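Local coordinates for protein possible galactose mutarotase (Streptomyces platensis subsp. rosaceus, PDB 4RNL) that is of unknown function but probably interconverts the alpha and beta anomers of aldose sugars such as galactose, as aldose 1-epimerases do, at residues Gly43-Val48 with Asn181-Asn186; Gly74-Gly79 with Asp285-Thr290; Ala102-Asn107 with Gly114-Phe119; Ala196-Arg201 with Ala303-Glu308. One frame throughout, in Å; residues are numbered along the deposited sequence.

Interactions 1, 2 and 4 adjoin one another. Centre to centre, interaction 1 lies about 12 Å from interaction 2 and about 13 Å from interaction 4. Y184 OH reaches S76 O at 2.6 Å, a probable hydrogen bond to interaction 2, while L185 N meets L305 O at 2.8 Å where strands 180-185 and 305-310 run side by side. H182 NE2 of interaction 1 and E308 OE2 of interaction 4 are not bonded to each other, but each hydrogen-bonds a glycerol O1, consistent with the sugar pocket expected for an aldose 1-epimerase. Interaction 3 is peripheral: its centre is about 27 Å from that of interaction 4, and it meets interaction 2 at Y77.

Interaction 1: Gly43-Val48 with Asn181-Asn186; sequences GIVQTV and NHTYLN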
loop_
_atom_site.group_PDB
_atom_site.type_symbol
_atom_site.label_atom_id
_atom_site.label_comp_id
_atom_site.label_asym_id
_atom_site.label_seq_id
_atom_site.Cartn_x
_atom_site.Cartn_y
_atom_site.Cartn_z
ATOM N N GLY A 43 -7.695 -6.765 3.828
ATOM C CA GLY A 43 -6.500 -7.352 3.236
ATOM C C GLY A 43 -5.241 -6.914 3.956
ATOM O O GLY A 43 -4.160 -6.838 3.370
ATOM N N ILE A 44 -5.388 -6.628 5.242
ATOM C CA ILE A 44 -4.335 -5.957 5.998
ATOM C C ILE A 44 -3.106 -6.844 6.197
ATOM O O ILE A 44 -3.209 -7.980 6.648
ATOM C CB ILE A 44 -4.873 -5.481 7.367
ATOM C CG1 ILE A 44 -5.728 -4.220 7.181
ATOM C CG2 ILE A 44 -3.727 -5.158 8.320
ATOM C CD1 ILE A 44 -6.716 -3.990 8.332
ATOM N N VAL A 45 -1.940 -6.322 5.844
ATOM C CA VAL A 45 -0.696 -6.983 6.201
ATOM C C VAL A 45 -0.406 -6.582 7.645
ATOM O O VAL A 45 0.038 -5.459 7.924
ATOM C CB VAL A 45 0.456 -6.553 5.262
ATOM C CG1 VAL A 45 1.770 -7.197 5.697
ATOM C CG2 VAL A 45 0.130 -6.937 3.818
ATOM N N GLN A 46 -0.679 -7.499 8.566
ATOM C CA GLN A 46 -0.594 -7.196 9.992
ATOM C C GLN A 46 0.843 -7.173 10.483
ATOM O O GLN A 46 1.226 -6.300 11.270
ATOM C CB GLN A 46 -1.383 -8.216 10.813
ATOM C CG GLN A 46 -1.569 -7.772 12.251
ATOM C CD GLN A 46 -1.210 -8.858 13.226
ATOM O OE1 GLN A 46 -1.010 -10.010 12.839
ATOM N NE2 GLN A 46 -1.117 -8.502 14.501
ATOM N N THR A 47 1.638 -8.138 10.034
ATOM C CA THR A 47 3.050 -8.171 10.411
ATOM C C THR A 47 3.949 -8.663 9.274
ATOM O O THR A 47 3.536 -9.455 8.423
ATOM C CB THR A 47 3.313 -9.047 11.661
ATOM O OG1 THR A 47 2.695 -10.326 11.489
ATOM C CG2 THR A 47 2.785 -8.398 12.943
ATOM N N VAL A 48 5.182 -8.170 9.282
ATOM C CA VAL A 48 6.235 -8.592 8.370
ATOM C C VAL A 48 7.495 -8.762 9.216
ATOM O O VAL A 48 7.937 -7.816 9.875
ATOM C CB VAL A 48 6.501 -7.527 7.279
ATOM C CG1 VAL A 48 7.712 -7.910 6.454
ATOM C CG2 VAL A 48 5.279 -7.356 6.373
ATOM N N ASN A 181 -1.128 -1.392 -1.744
ATOM C CA ASN A 181 -1.036 -1.820 -0.355
ATOM C C ASN A 181 -0.339 -0.733 0.442
ATOM O O ASN A 181 0.702 -0.211 0.027
ATOM C CB ASN A 181 -0.303 -3.150 -0.209
ATOM C CG ASN A 181 -0.306 -3.632 1.230
ATOM O OD1 ASN A 181 0.537 -3.228 2.028
ATOM N ND2 ASN A 181 -1.303 -4.436 1.584
ATOM N N HIS A 182 -0.924 -0.387 1.581
ATOM C CA HIS A 182 -0.502 0.774 2.356
ATOM C C HIS A 182 0.367 0.361 3.552
ATOM O O HIS A 182 0.307 0.976 4.613
ATOM C CB HIS A 182 -1.756 1.506 2.833
ATOM C CG HIS A 182 -1.554 2.964 3.109
ATOM N ND1 HIS A 182 -0.669 3.428 4.056
ATOM C CD2 HIS A 182 -2.159 4.061 2.590
ATOM C CE1 HIS A 182 -0.720 4.748 4.097
ATOM N NE2 HIS A 182 -1.621 5.158 3.220
ATOM N N THR A 183 1.170 -0.686 3.386
ATOM C CA THR A 183 2.119 -1.092 4.428
ATOM C C THR A 183 3.100 0.057 4.735
ATOM O O THR A 183 3.615 0.703 3.818
ATOM C CB THR A 183 2.893 -2.366 3.991
ATOM O OG1 THR A 183 2.039 -3.521 4.118
ATOM C CG2 THR A 183 4.133 -2.584 4.845
ATOM N N TYR A 184 3.323 0.342 6.017
ATOM C CA TYR A 184 4.425 1.210 6.427
ATOM C C TYR A 184 5.491 0.313 7.044
ATOM O O TYR A 184 5.174 -0.591 7.848
ATOM C CB TYR A 184 4.038 2.172 7.553
ATOM C CG TYR A 184 2.872 3.125 7.385
ATOM C CD1 TYR A 184 1.567 2.656 7.267
ATOM C CD2 TYR A 184 3.073 4.501 7.449
ATOM C CE1 TYR A 184 0.498 3.536 7.172
ATOM C CE2 TYR A 184 2.017 5.384 7.360
ATOM C CZ TYR A 184 0.735 4.896 7.227
ATOM O OH TYR A 184 -0.321 5.776 7.149
ATOM N N LEU A 185 6.752 0.589 6.729
ATOM C CA LEU A 185 7.850 -0.218 7.241
ATOM C C LEU A 185 8.848 0.610 8.042
ATOM O O LEU A 185 9.147 1.762 7.714
ATOM C CB LEU A 185 8.576 -0.926 6.089
ATOM C CG LEU A 185 7.767 -1.998 5.361
ATOM C CD1 LEU A 185 8.458 -2.384 4.069
ATOM C CD2 LEU A 185 7.560 -3.211 6.271
ATOM N N ASN A 186 9.344 0.020 9.121
ATOM C CA ASN A 186 10.553 0.504 9.775
ATOM C C ASN A 186 11.513 -0.682 9.786
ATOM O O ASN A 186 11.293 -1.659 10.509
ATOM C CB ASN A 186 10.255 0.985 11.206
ATOM C CG ASN A 186 11.457 1.652 11.868
ATOM O OD1 ASN A 186 12.594 1.186 11.733
ATOM N ND2 ASN A 186 11.212 2.737 12.597
HETATM O O HOH W 1 1.877 -3.752 6.930
#
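V45 packs its isopropyl group against N181 and T183, and the two polar side chains meet it from different directions. CG2 of V45 lies 3.6 Å from ND2 of N181, the side chains crossing at about a right angle, while CB of V45 sits 3.6 Å from OG1 of T183. This is the close part of the contact, and its polar atoms are fixed locally. OD1 of N181 accepts twice: from T183 OG1 at 2.6 Å, in the carbonyl plane, and from T183 N at 3.0 Å, with the donor about 40° out of that plane. The second bond closes an Asx turn. With CG anti to the backbone N (chi1 -176°), the N181 amide extends toward V45, and its ND2 is bonded to G79 O, which also receives V45 N. In fold terms, strand 45-51 of the five-stranded antiparallel sheet here faces strand 180-185, second in the seven-stranded sheet, between 81-82 and 305-310, within the mutarotase-type beta-sandwich. The other side is looser. No hydrogen bond joins the segments directly; one water bridges them, donating to V45 O at 2.7 Å and to T183 OG1 at 2.8 Å. Farther along, V48 CB and L185 CD2 come no closer than 4.6 Å, and F340 of strand 332-342 touches both side chains.

Interaction 2: Gly74-Gly79 with Asp285-Thr290; sequences GGSYFG and DHLDGT. With PO4 (phosphate ion), chain H.
S76 and H286 join two connecting loops of the beta-sandwich, the one between helix 67-72 and strand 81-82 and the long connection from strand 278-282 to its antiparallel neighbour 305-310. The polar link is one hydrogen bond: H286 NE2 donates to S76 OG at 2.8 Å, with the hydroxyl at the edge of the imidazole, only 4° out of the ring plane. Both ring nitrogens are engaged, ND1 with Y282 OH, which fixes the rotation of the imidazole. OG stands beside the backbone N of S76 (chi1 -69°), which directs it to the histidine while CB rests over the centre of the F78 ring, 3.5 Å above its plane. With an alanine here in place of the serine, H286 NE2 would probably be left without its acceptor and the imidazole freer to turn. Beside the polar pair runs an apolar one, where F78 and L287 come from opposite directions and F78 CZ approaches L287 CD2 to 3.9 Å. That same methyl lies 3.8 Å from S76 OG, so it borders the hydrogen bond. One residue before S76, a phosphate ion is held, probably from the crystallisation liquor and also bonded by H73 ND1; G75 N donates to its O4 at 3.1 Å, with an N-H...O angle of 143°.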
loop_
_atom_site.group_PDB
_atom_site.type_symbol
_atom_site.label_atom_id
_atom_site.label_comp_id
_atom_site.label_asym_id
_atom_site.label_seq_id
_atom_site.Cartn_x
_atom_site.Cartn_y
_atom_site.Cartn_z
ATOM N N GLY A 74 -8.731 2.925 11.771
ATOM C CA GLY A 74 -8.473 2.646 10.370
ATOM C C GLY A 74 -7.908 3.847 9.629
ATOM O O GLY A 74 -7.505 3.735 8.472
ATOM N N GLY A 75 -7.876 4.995 10.300
ATOM C CA GLY A 75 -7.445 6.237 9.677
ATOM C C GLY A 75 -6.001 6.262 9.203
ATOM O O GLY A 75 -5.641 7.075 8.346
ATOM N N SER A 76 -5.169 5.391 9.767
ATOM C CA SER A 76 -3.762 5.304 9.376
ATOM C C SER A 76 -3.572 4.404 8.171
ATOM O O SER A 76 -2.504 4.401 7.553
ATOM C CB SER A 76 -2.912 4.737 10.522
ATOM O OG SER A 76 -2.818 5.658 11.600
ATOM N N TYR A 77 -4.598 3.611 7.871
ATOM C CA TYR A 77 -4.530 2.591 6.830
ATOM C C TYR A 77 -3.357 1.621 7.002
ATOM O O TYR A 77 -2.788 1.165 6.013
ATOM C CB TYR A 77 -4.478 3.245 5.440
ATOM C CG TYR A 77 -5.739 4.012 5.114
ATOM C CD1 TYR A 77 -5.901 5.326 5.531
ATOM C CD2 TYR A 77 -6.780 3.407 4.427
ATOM C CE1 TYR A 77 -7.067 6.029 5.249
ATOM C CE2 TYR A 77 -7.956 4.099 4.143
ATOM C CZ TYR A 77 -8.092 5.406 4.564
ATOM O OH TYR A 77 -9.252 6.104 4.279
ATOM N N PHE A 78 -2.997 1.302 8.245
ATOM C CA PHE A 78 -1.892 0.374 8.487
ATOM C C PHE A 78 -2.088 -0.928 7.714
ATOM O O PHE A 78 -3.144 -1.550 7.809
ATOM C CB PHE A 78 -1.765 0.055 9.980
ATOM C CG PHE A 78 -1.163 1.163 10.795
ATOM C CD1 PHE A 78 -0.279 2.074 10.222
ATOM C CD2 PHE A 78 -1.473 1.290 12.141
ATOM C CE1 PHE A 78 0.288 3.090 10.994
ATOM C CE2 PHE A 78 -0.915 2.304 12.915
ATOM C CZ PHE A 78 -0.035 3.205 12.339
ATOM N N GLY A 79 -1.074 -1.310 6.933
ATOM C CA GLY A 79 -1.038 -2.573 6.203
ATOM C C GLY A 79 -2.084 -2.820 5.127
ATOM O O GLY A 79 -2.150 -3.919 4.558
ATOM N N ASP A 285 3.364 11.395 9.210
ATOM C CA ASP A 285 3.474 12.535 10.103
ATOM C C ASP A 285 2.243 12.762 10.977
ATOM O O ASP A 285 2.299 13.519 11.940
ATOM C CB ASP A 285 3.869 13.781 9.316
ATOM C CG ASP A 285 5.132 13.557 8.523
ATOM O OD1 ASP A 285 6.232 13.768 9.088
ATOM O OD2 ASP A 285 5.019 13.121 7.355
ATOM N N HIS A 286 1.145 12.082 10.668
ATOM C CA HIS A 286 -0.070 12.232 11.471
ATOM C C HIS A 286 0.038 11.502 12.813
ATOM O O HIS A 286 -0.702 11.791 13.748
ATOM C CB HIS A 286 -1.279 11.712 10.703
ATOM C CG HIS A 286 -1.335 10.220 10.612
ATOM N ND1 HIS A 286 -0.623 9.503 9.673
ATOM C CD2 HIS A 286 -2.024 9.310 11.341
ATOM C CE1 HIS A 286 -0.866 8.213 9.833
ATOM N NE2 HIS A 286 -1.718 8.070 10.834
ATOM N N LEU A 287 0.962 10.550 12.903
ATOM C CA LEU A 287 1.145 9.781 14.138
ATOM C C LEU A 287 1.602 10.678 15.295
ATOM O O LEU A 287 2.481 11.533 15.130
ATOM C CB LEU A 287 2.120 8.619 13.902
ATOM C CG LEU A 287 1.574 7.589 12.900
ATOM C CD1 LEU A 287 2.578 6.481 12.614
ATOM C CD2 LEU A 287 0.280 6.984 13.405
ATOM N N ASP A 288 0.999 10.492 16.469
ATOM C CA ASP A 288 1.179 11.452 17.553
ATOM C C ASP A 288 1.491 10.831 18.912
ATOM O O ASP A 288 1.378 11.493 19.945
ATOM C CB ASP A 288 -0.044 12.382 17.636
ATOM C CG ASP A 288 -1.314 11.659 18.079
ATOM O OD1 ASP A 288 -1.294 10.418 18.263
ATOM O OD2 ASP A 288 -2.347 12.343 18.244
ATOM N N GLY A 289 1.892 9.565 18.917
ATOM C CA GLY A 289 2.294 8.914 20.151
ATOM C C GLY A 289 1.156 8.369 20.995
ATOM O O GLY A 289 1.372 7.991 22.145
ATOM N N THR A 290 -0.047 8.304 20.431
ATOM C CA THR A 290 -1.212 7.826 21.185
ATOM C C THR A 290 -1.585 6.363 20.921
ATOM O O THR A 290 -2.283 5.740 21.722
ATOM C CB THR A 290 -2.444 8.702 20.925
ATOM O OG1 THR A 290 -2.724 8.735 19.519
ATOM C CG2 THR A 290 -2.201 10.124 21.423
HETATM P P PO4 H . -7.896 7.123 14.003
HETATM O O1 PO4 H . -8.117 8.610 13.862
HETATM O O2 PO4 H . -6.429 6.812 13.819
HETATM O O3 PO4 H . -8.324 6.699 15.388
HETATM O O4 PO4 H . -8.708 6.387 12.956
#

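Interaction 3: Ala102-Asn107 with Gly114-Phe119; sequences ALTPNN and GGPGGF
One face of the N106 carboxamide is covered by the peptide joining G115 to P116, the two planes lying nearly parallel, about 13° apart. The amide rests on the opening residues of a type I beta turn, G115 to G118, which G118 N closes by bonding to G115 O at 3.0 Å. ND2 of N106 stands 3.6 Å from G115 C, a packing approach without a hydrogen bond across the segments. OD1 of N106 accepts from L112 N of strand 111-112, the strand that connects the two segments. The side chain takes the position between the backbone N and the carbonyl carbon (chi1 65°), which carries the amide over G115 and sets CB against the proline. Replacing this asparagine by an alanine is likely to leave L112 N without this acceptor and to uncover the G115 peptide. G115, with phi 97°, has backbone angles at which a CB would be jammed against the carbonyl O of G114. The rest of the contact is apolar and lies nearer the surface. E144 touches both T104 and P116 there, and its OE2 accepts from G117 N, tying the turn to a third loop. P116 CG rests against two carbons of the other segment, 3.8 Å from T104 CG2 and 3.9 Å from N106 CB.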
loop_
_atom_site.group_PDB
_atom_site.type_symbol
_atom_site.label_atom_id
_atom_site.label_comp_id
_atom_site.label_asym_id
_atom_site.label_seq_id
_atom_site.Cartn_x
_atom_site.Cartn_y
_atom_site.Cartn_z
ATOM N N ALA A 102 -20.545 10.985 -8.215
ATOM C CA ALA A 102 -20.404 11.662 -6.927
ATOM C C ALA A 102 -19.913 10.706 -5.846
ATOM O O ALA A 102 -20.522 9.660 -5.594
ATOM C CB ALA A 102 -21.734 12.292 -6.517
ATOM N N LEU A 103 -18.812 11.067 -5.190
ATOM C CA LEU A 103 -18.254 10.233 -4.131
ATOM C C LEU A 103 -18.462 10.911 -2.775
ATOM O O LEU A 103 -18.817 12.092 -2.708
ATOM C CB LEU A 103 -16.760 9.978 -4.385
ATOM C CG LEU A 103 -16.386 9.545 -5.811
ATOM C CD1 LEU A 103 -14.878 9.572 -6.009
ATOM C CD2 LEU A 103 -16.934 8.154 -6.141
ATOM N N THR A 104 -18.260 10.161 -1.700
ATOM C CA THR A 104 -18.365 10.715 -0.352
ATOM C C THR A 104 -17.106 11.514 -0.031
ATOM O O THR A 104 -15.992 10.997 -0.154
ATOM C CB THR A 104 -18.516 9.601 0.686
ATOM O OG1 THR A 104 -19.725 8.880 0.423
ATOM C CG2 THR A 104 -18.564 10.180 2.111
ATOM N N PRO A 105 -17.275 12.780 0.377
ATOM C CA PRO A 105 -16.089 13.578 0.707
ATOM C C PRO A 105 -15.569 13.220 2.094
ATOM O O PRO A 105 -15.993 13.827 3.080
ATOM C CB PRO A 105 -16.619 15.017 0.683
ATOM C CG PRO A 105 -18.080 14.885 1.053
ATOM C CD PRO A 105 -18.532 13.538 0.524
ATOM N N ASN A 106 -14.668 12.245 2.171
ATOM C CA ASN A 106 -14.131 11.806 3.460
ATOM C C ASN A 106 -12.784 12.443 3.811
ATOM O O ASN A 106 -12.203 12.155 4.857
ATOM C CB ASN A 106 -14.022 10.276 3.510
ATOM C CG ASN A 106 -13.014 9.731 2.520
ATOM O OD1 ASN A 106 -12.801 10.312 1.455
ATOM N ND2 ASN A 106 -12.374 8.615 2.874
ATOM N N ASN A 107 -12.294 13.320 2.942
ATOM C CA ASN A 107 -11.024 14.005 3.181
ATOM C C ASN A 107 -11.173 15.477 2.823
ATOM O O ASN A 107 -10.774 15.909 1.737
ATOM C CB ASN A 107 -9.914 13.333 2.362
ATOM C CG ASN A 107 -8.561 14.016 2.513
ATOM O OD1 ASN A 107 -7.880 14.283 1.524
ATOM N ND2 ASN A 107 -8.169 14.298 3.746
ATOM N N GLY A 114 -10.824 5.466 -1.584
ATOM C CA GLY A 114 -12.016 4.689 -1.846
ATOM C C GLY A 114 -13.213 4.981 -0.959
ATOM O O GLY A 114 -14.245 4.330 -1.092
ATOM N N GLY A 115 -13.095 5.951 -0.056
ATOM C CA GLY A 115 -14.237 6.352 0.753
ATOM C C GLY A 115 -14.266 5.692 2.119
ATOM O O GLY A 115 -13.432 4.839 2.410
ATOM N N PRO A 116 -15.227 6.087 2.968
ATOM C CA PRO A 116 -15.298 5.554 4.334
ATOM C C PRO A 116 -15.408 4.039 4.360
ATOM O O PRO A 116 -14.805 3.412 5.237
ATOM C CB PRO A 116 -16.578 6.189 4.889
ATOM C CG PRO A 116 -16.700 7.484 4.121
ATOM C CD PRO A 116 -16.234 7.138 2.728
ATOM N N GLY A 117 -16.168 3.466 3.431
ATOM C CA GLY A 117 -16.268 2.018 3.314
ATOM C C GLY A 117 -15.410 1.441 2.194
ATOM O O GLY A 117 -15.816 0.491 1.518
ATOM N N GLY A 118 -14.220 2.007 1.998
ATOM C CA GLY A 118 -13.277 1.487 1.019
ATOM C C GLY A 118 -12.815 0.062 1.302
ATOM O O GLY A 118 -13.191 -0.544 2.324
ATOM N N PHE A 119 -11.975 -0.462 0.407
ATOM C CA PHE A 119 -11.549 -1.866 0.443
ATOM C C PHE A 119 -10.812 -2.210 1.740
ATOM O O PHE A 119 -10.764 -3.371 2.143
ATOM C CB PHE A 119 -10.633 -2.193 -0.751
ATOM C CG PHE A 119 -11.337 -2.244 -2.108
ATOM C CD1 PHE A 119 -12.681 -1.916 -2.249
ATOM C CD2 PHE A 119 -10.629 -2.650 -3.238
ATOM C CE1 PHE A 119 -13.309 -1.986 -3.509
ATOM C CE2 PHE A 119 -11.239 -2.709 -4.495
ATOM C CZ PHE A 119 -12.584 -2.379 -4.627
#

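Interaction 4: Ala196-Arg201 with Ala303-Glu308; sequences AGHELR and AGLALE
L305 and L307 meet H198 and L200 in a buried, mostly apolar contact between sheets, with no hydrogen bond across it. Strand 199-202 belongs to the nine-stranded antiparallel sheet and strand 305-310 to the seven-stranded one, so the side chains fill the space between layers. L305 has the most surface hidden by the other segment. Its CG lies opposite the carbonyl carbon (chi1 -50°) and the chain then runs on extended (chi2 171°), which brings CD1 to 4.1 Å from both CB and CD2 of H198. The methyl therefore touches the root and one carbon of the imidazole, meeting the ring obliquely. NE2 of H198 is hydrogen-bonded to L187 N, outside the contact, which restrains the ring's rotation and satisfies a nitrogen in this buried setting. Two residues along, the methyls CD2 of L200 and CD2 of L307 approach to 4.5 Å, a looser fit. L261 of strand 256-262 touches both H198 and L305, while L281 of strand 278-282 touches both L200 and L307, so each pair has a third apolar neighbour. Alternation along the strands separates this face from the other. E199 points away, and E308, beyond L307, hydrogen-bonds a glycerol through OE2 on the side of H182. Such inward-facing, mostly aliphatic side chains between two antiparallel sheets are the interior of a beta-sandwich, the fold of the galactose mutarotase family.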
loop_
_atom_site.group_PDB
_atom_site.type_symbol
_atom_site.label_atom_id
_atom_site.label_comp_id
_atom_site.label_asym_id
_atom_site.label_seq_id
_atom_site.Cartn_x
_atom_site.Cartn_y
_atom_site.Cartn_z
ATOM N N ALA A 196 13.285 8.015 9.816
ATOM C CA ALA A 196 13.762 9.089 8.930
ATOM C C ALA A 196 15.247 8.943 8.592
ATOM O O ALA A 196 15.737 9.566 7.645
ATOM C CB ALA A 196 13.474 10.467 9.522
ATOM N N GLY A 197 15.951 8.119 9.374
ATOM C CA GLY A 197 17.344 7.807 9.109
ATOM C C GLY A 197 17.551 6.749 8.032
ATOM O O GLY A 197 18.686 6.537 7.583
ATOM N N HIS A 198 16.475 6.084 7.608
ATOM C CA HIS A 198 16.586 5.103 6.517
ATOM C C HIS A 198 17.064 5.776 5.237
ATOM O O HIS A 198 16.679 6.907 4.934
ATOM C CB HIS A 198 15.244 4.441 6.193
ATOM C CG HIS A 198 14.746 3.498 7.245
ATOM N ND1 HIS A 198 15.191 3.525 8.549
ATOM C CD2 HIS A 198 13.829 2.507 7.179
ATOM C CE1 HIS A 198 14.568 2.589 9.242
ATOM N NE2 HIS A 198 13.730 1.961 8.435
ATOM N N GLU A 199 17.870 5.058 4.463
ATOM C CA GLU A 199 18.331 5.564 3.177
ATOM C C GLU A 199 17.401 5.052 2.089
ATOM O O GLU A 199 17.093 3.856 2.031
ATOM C CB GLU A 199 19.770 5.118 2.917
ATOM C CG GLU A 199 20.750 5.713 3.927
ATOM C CD GLU A 199 22.173 5.233 3.731
ATOM O OE1 GLU A 199 22.370 4.195 3.058
ATOM O OE2 GLU A 199 23.095 5.901 4.259
ATOM N N LEU A 200 16.938 5.966 1.242
ATOM C CA LEU A 200 16.013 5.621 0.169
ATOM C C LEU A 200 16.616 6.020 -1.160
ATOM O O LEU A 200 17.150 7.121 -1.290
ATOM C CB LEU A 200 14.681 6.362 0.357
ATOM C CG LEU A 200 13.630 6.156 -0.742
ATOM C CD1 LEU A 200 13.237 4.689 -0.823
ATOM C CD2 LEU A 200 12.411 7.023 -0.498
ATOM N N ARG A 201 16.546 5.119 -2.134
ATOM C CA ARG A 201 16.815 5.457 -3.528
ATOM C C ARG A 201 15.557 5.178 -4.341
ATOM O O ARG A 201 14.942 4.126 -4.180
ATOM C CB ARG A 201 17.989 4.632 -4.077
ATOM C CG ARG A 201 18.324 4.984 -5.532
ATOM C CD ARG A 201 19.482 4.159 -6.103
ATOM N NE ARG A 201 19.090 2.772 -6.348
ATOM C CZ ARG A 201 18.352 2.366 -7.381
ATOM N NH1 ARG A 201 17.913 3.237 -8.283
ATOM N NH2 ARG A 201 18.043 1.083 -7.512
ATOM N N ALA A 303 7.329 6.989 12.377
ATOM C CA ALA A 303 7.623 5.686 12.993
ATOM C C ALA A 303 7.864 4.638 11.923
ATOM O O ALA A 303 8.585 3.667 12.146
ATOM C CB ALA A 303 6.483 5.254 13.913
ATOM N N GLY A 304 7.260 4.845 10.754
ATOM C CA GLY A 304 7.446 3.969 9.607
ATOM C C GLY A 304 7.232 4.738 8.315
ATOM O O GLY A 304 6.758 5.876 8.345
ATOM N N LEU A 305 7.587 4.129 7.185
ATOM C CA LEU A 305 7.481 4.790 5.885
ATOM C C LEU A 305 6.592 3.959 4.999
ATOM O O LEU A 305 6.785 2.747 4.893
ATOM C CB LEU A 305 8.856 4.885 5.222
ATOM C CG LEU A 305 9.958 5.447 6.112
ATOM C CD1 LEU A 305 11.317 5.286 5.450
ATOM C CD2 LEU A 305 9.665 6.908 6.419
ATOM N N ALA A 306 5.617 4.597 4.361
ATOM C CA ALA A 306 4.787 3.882 3.398
ATOM C C ALA A 306 5.276 4.187 1.989
ATOM O O ALA A 306 5.427 5.352 1.613
ATOM C CB ALA A 306 3.311 4.266 3.549
ATOM N N LEU A 307 5.534 3.132 1.219
ATOM C CA LEU A 307 5.881 3.265 -0.192
ATOM C C LEU A 307 4.779 2.576 -0.973
ATOM O O LEU A 307 4.790 1.359 -1.122
ATOM C CB LEU A 307 7.222 2.587 -0.480
ATOM C CG LEU A 307 8.422 3.131 0.298
ATOM C CD1 LEU A 307 9.640 2.226 0.134
ATOM C CD2 LEU A 307 8.747 4.510 -0.183
ATOM N N GLU A 308 3.808 3.350 -1.439
ATOM C CA GLU A 308 2.620 2.785 -2.068
ATOM C C GLU A 308 2.705 2.901 -3.573
ATOM O O GLU A 308 2.655 4.007 -4.124
ATOM C CB GLU A 308 1.365 3.518 -1.585
ATOM C CG GLU A 308 1.343 3.760 -0.087
ATOM C CD GLU A 308 0.477 4.942 0.285
ATOM O OE1 GLU A 308 -0.620 5.064 -0.286
ATOM O OE2 GLU A 308 0.903 5.757 1.130
#